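Local coordinates for protein ABC transporter (Caldanaerobius, PDB 4G68) that probably serves as the extracellular solute-binding protein of an ABC transporter, capturing xylan-derived oligosaccharides for uptake into the cell, at residues A[63-67]-A[355-359]. Numbering follows the deposited sequence.
Sequences ITLTF and YKDEA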
loop_
_atom_site.group_PDB
_atom_site.type_symbol
_atom_site.label_atom_id
_atom_site.label_comp_id
_atom_site.label_asym_id
_atom_site.label_seq_id
_atom_site.Cartn_x
_atom_site.Cartn_y
_atom_site.Cartn_z
ATOM N N ILE A 63 -2.671 -33.431 -8.138
ATOM C CA ILE A 63 -1.956 -32.581 -7.142
ATOM C C ILE A 63 -2.871 -31.394 -6.828
ATOM O O ILE A 63 -3.553 -30.857 -7.747
ATOM C CB ILE A 63 -0.548 -32.205 -7.793
ATOM C CG1 ILE A 63 0.464 -33.355 -7.616
ATOM C CG2 ILE A 63 0.087 -30.852 -7.467
ATOM C CD1 ILE A 63 0.232 -34.190 -6.407
ATOM N N THR A 64 -2.899 -30.984 -5.547
ATOM C CA THR A 64 -3.585 -29.773 -5.163
ATOM C C THR A 64 -2.638 -28.822 -4.416
ATOM O O THR A 64 -2.135 -29.107 -3.320
ATOM C CB THR A 64 -4.896 -30.003 -4.364
ATOM O OG1 THR A 64 -5.829 -30.784 -5.176
ATOM C CG2 THR A 64 -5.548 -28.631 -4.087
ATOM N N LEU A 65 -2.443 -27.658 -5.011
ATOM C CA LEU A 65 -1.630 -26.603 -4.422
ATOM C C LEU A 65 -2.524 -25.706 -3.549
ATOM O O LEU A 65 -3.635 -25.334 -3.938
ATOM C CB LEU A 65 -1.114 -25.716 -5.568
ATOM C CG LEU A 65 -0.153 -26.351 -6.604
ATOM C CD1 LEU A 65 -0.011 -25.354 -7.740
ATOM C CD2 LEU A 65 1.179 -26.717 -6.006
ATOM N N THR A 66 -2.005 -25.266 -2.412
ATOM C CA THR A 66 -2.710 -24.221 -1.669
ATOM C C THR A 66 -2.134 -22.823 -1.986
ATOM O O THR A 66 -0.911 -22.679 -2.227
ATOM C CB THR A 66 -2.487 -24.402 -0.165
ATOM O OG1 THR A 66 -1.086 -24.611 0.141
ATOM C CG2 THR A 66 -3.258 -25.659 0.305
ATOM N N PHE A 67 -3.034 -21.845 -1.956
ATOM C CA PHE A 67 -2.720 -20.408 -2.253
ATOM C C PHE A 67 -3.451 -19.537 -1.265
ATOM O O PHE A 67 -4.686 -19.612 -1.163
ATOM C CB PHE A 67 -3.198 -20.072 -3.660
ATOM C CG PHE A 67 -3.170 -18.608 -4.035
ATOM C CD1 PHE A 67 -2.036 -17.811 -3.756
ATOM C CD2 PHE A 67 -4.203 -18.088 -4.800
ATOM C CE1 PHE A 67 -1.964 -16.487 -4.179
ATOM C CE2 PHE A 67 -4.169 -16.722 -5.213
ATOM C CZ PHE A 67 -3.039 -15.932 -4.895
ATOM N N TYR A 355 5.646 -29.647 -4.251
ATOM C CA TYR A 355 5.430 -29.526 -5.699
ATOM C C TYR A 355 5.996 -28.188 -6.205
ATOM O O TYR A 355 5.229 -27.385 -6.721
ATOM C CB TYR A 355 3.949 -29.513 -5.972
ATOM C CG TYR A 355 3.201 -30.590 -5.219
ATOM C CD1 TYR A 355 3.422 -31.932 -5.507
ATOM C CD2 TYR A 355 2.335 -30.260 -4.208
ATOM C CE1 TYR A 355 2.761 -32.929 -4.796
ATOM C CE2 TYR A 355 1.652 -31.263 -3.510
ATOM C CZ TYR A 355 1.871 -32.572 -3.837
ATOM O OH TYR A 355 1.208 -33.563 -3.103
ATOM N N LYS A 356 7.304 -27.996 -6.016
ATOM C CA LYS A 356 8.002 -26.749 -6.359
ATOM C C LYS A 356 7.829 -26.282 -7.787
ATOM O O LYS A 356 7.429 -25.186 -8.024
ATOM C CB LYS A 356 9.497 -26.868 -6.018
ATOM C CG LYS A 356 9.766 -26.924 -4.503
ATOM C CD LYS A 356 11.179 -27.445 -4.279
ATOM C CE LYS A 356 11.480 -27.565 -2.751
ATOM N NZ LYS A 356 10.664 -28.724 -2.161
ATOM N N ASP A 357 8.098 -27.155 -8.764
ATOM C CA ASP A 357 7.933 -26.739 -10.140
ATOM C C ASP A 357 6.481 -26.335 -10.493
ATOM O O ASP A 357 6.284 -25.327 -11.194
ATOM C CB ASP A 357 8.354 -27.846 -11.097
ATOM C CG ASP A 357 9.847 -28.147 -11.067
ATOM O OD1 ASP A 357 10.666 -27.431 -10.452
ATOM O OD2 ASP A 357 10.188 -29.248 -11.639
ATOM N N GLU A 358 5.472 -27.111 -10.014
ATOM C CA GLU A 358 4.091 -26.756 -10.307
ATOM C C GLU A 358 3.705 -25.493 -9.586
ATOM O O GLU A 358 3.005 -24.644 -10.144
ATOM C CB GLU A 358 3.122 -27.889 -9.927
ATOM C CG GLU A 358 3.487 -29.156 -10.695
ATOM C CD GLU A 358 4.562 -30.100 -10.054
ATOM O OE1 GLU A 358 5.461 -29.815 -9.118
ATOM O OE2 GLU A 358 4.545 -31.241 -10.614
ATOM N N ALA A 359 4.229 -25.348 -8.394
ATOM C CA ALA A 359 3.862 -24.173 -7.611
ATOM C C ALA A 359 4.439 -22.921 -8.272
ATOM O O ALA A 359 3.811 -21.893 -8.278
ATOM C CB ALA A 359 4.389 -24.297 -6.184
HETATM O O HOH W 1 -1.984 -32.794 -3.537
#
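I63 packs over one face of the Y355 ring, and the two side chains reach each other from opposite directions. The methyl CG2 of I63 sits over that face, 3.9 Å from the centroid and 12° off the ring normal. This is a CH-pi contact. The other branch, CG1 and CD1, lies beside the CE1–CZ side of the ring, near the hydroxyl. I63 CG1 stands beside the backbone N (chi1 -81°), which sets CG1 and CG2 above the ring. A chi2 of -29°, well off staggered, then dips CD1 beside the CE1–CZ rim. There I63 CD1 comes within 3.3 Å of Y355 CE1, a tight and probably somewhat strained spot.

L65 packs deeper, at an oblique angle to Y355. Its CD2 lies 3.9 Å from Y355 CB and 4.0 Å from A359 CB, so one methyl fills the corner between the ring base and the first helical turn. The other methyl, CD1, is 3.9 Å from the carbonyl O of E358. That first turn is closed by A359 N bonding to Y355 O at 2.8 Å, with Y355 as the N-cap residue. Further along, A362 of the same helix also touches L65.

One water links the segments. It accepts a hydrogen bond from T64 N at 2.9 Å and has a weak 3.3 Å link to Y355 OH. An alanine in place of Y355 would probably leave the I63 methyls without their aromatic partner and the water on T64 N without its weak second contact.

The contact packs helix 356-377 against the start of strand 64-69 in the sheet of this periplasmic-binding-protein fold, well away from the glycan. No direct hydrogen bond joins the two segments. Their cohesion therefore rests mainly on apolar and CH-pi packing, buried at L65 and A359 and more open to solvent at I63.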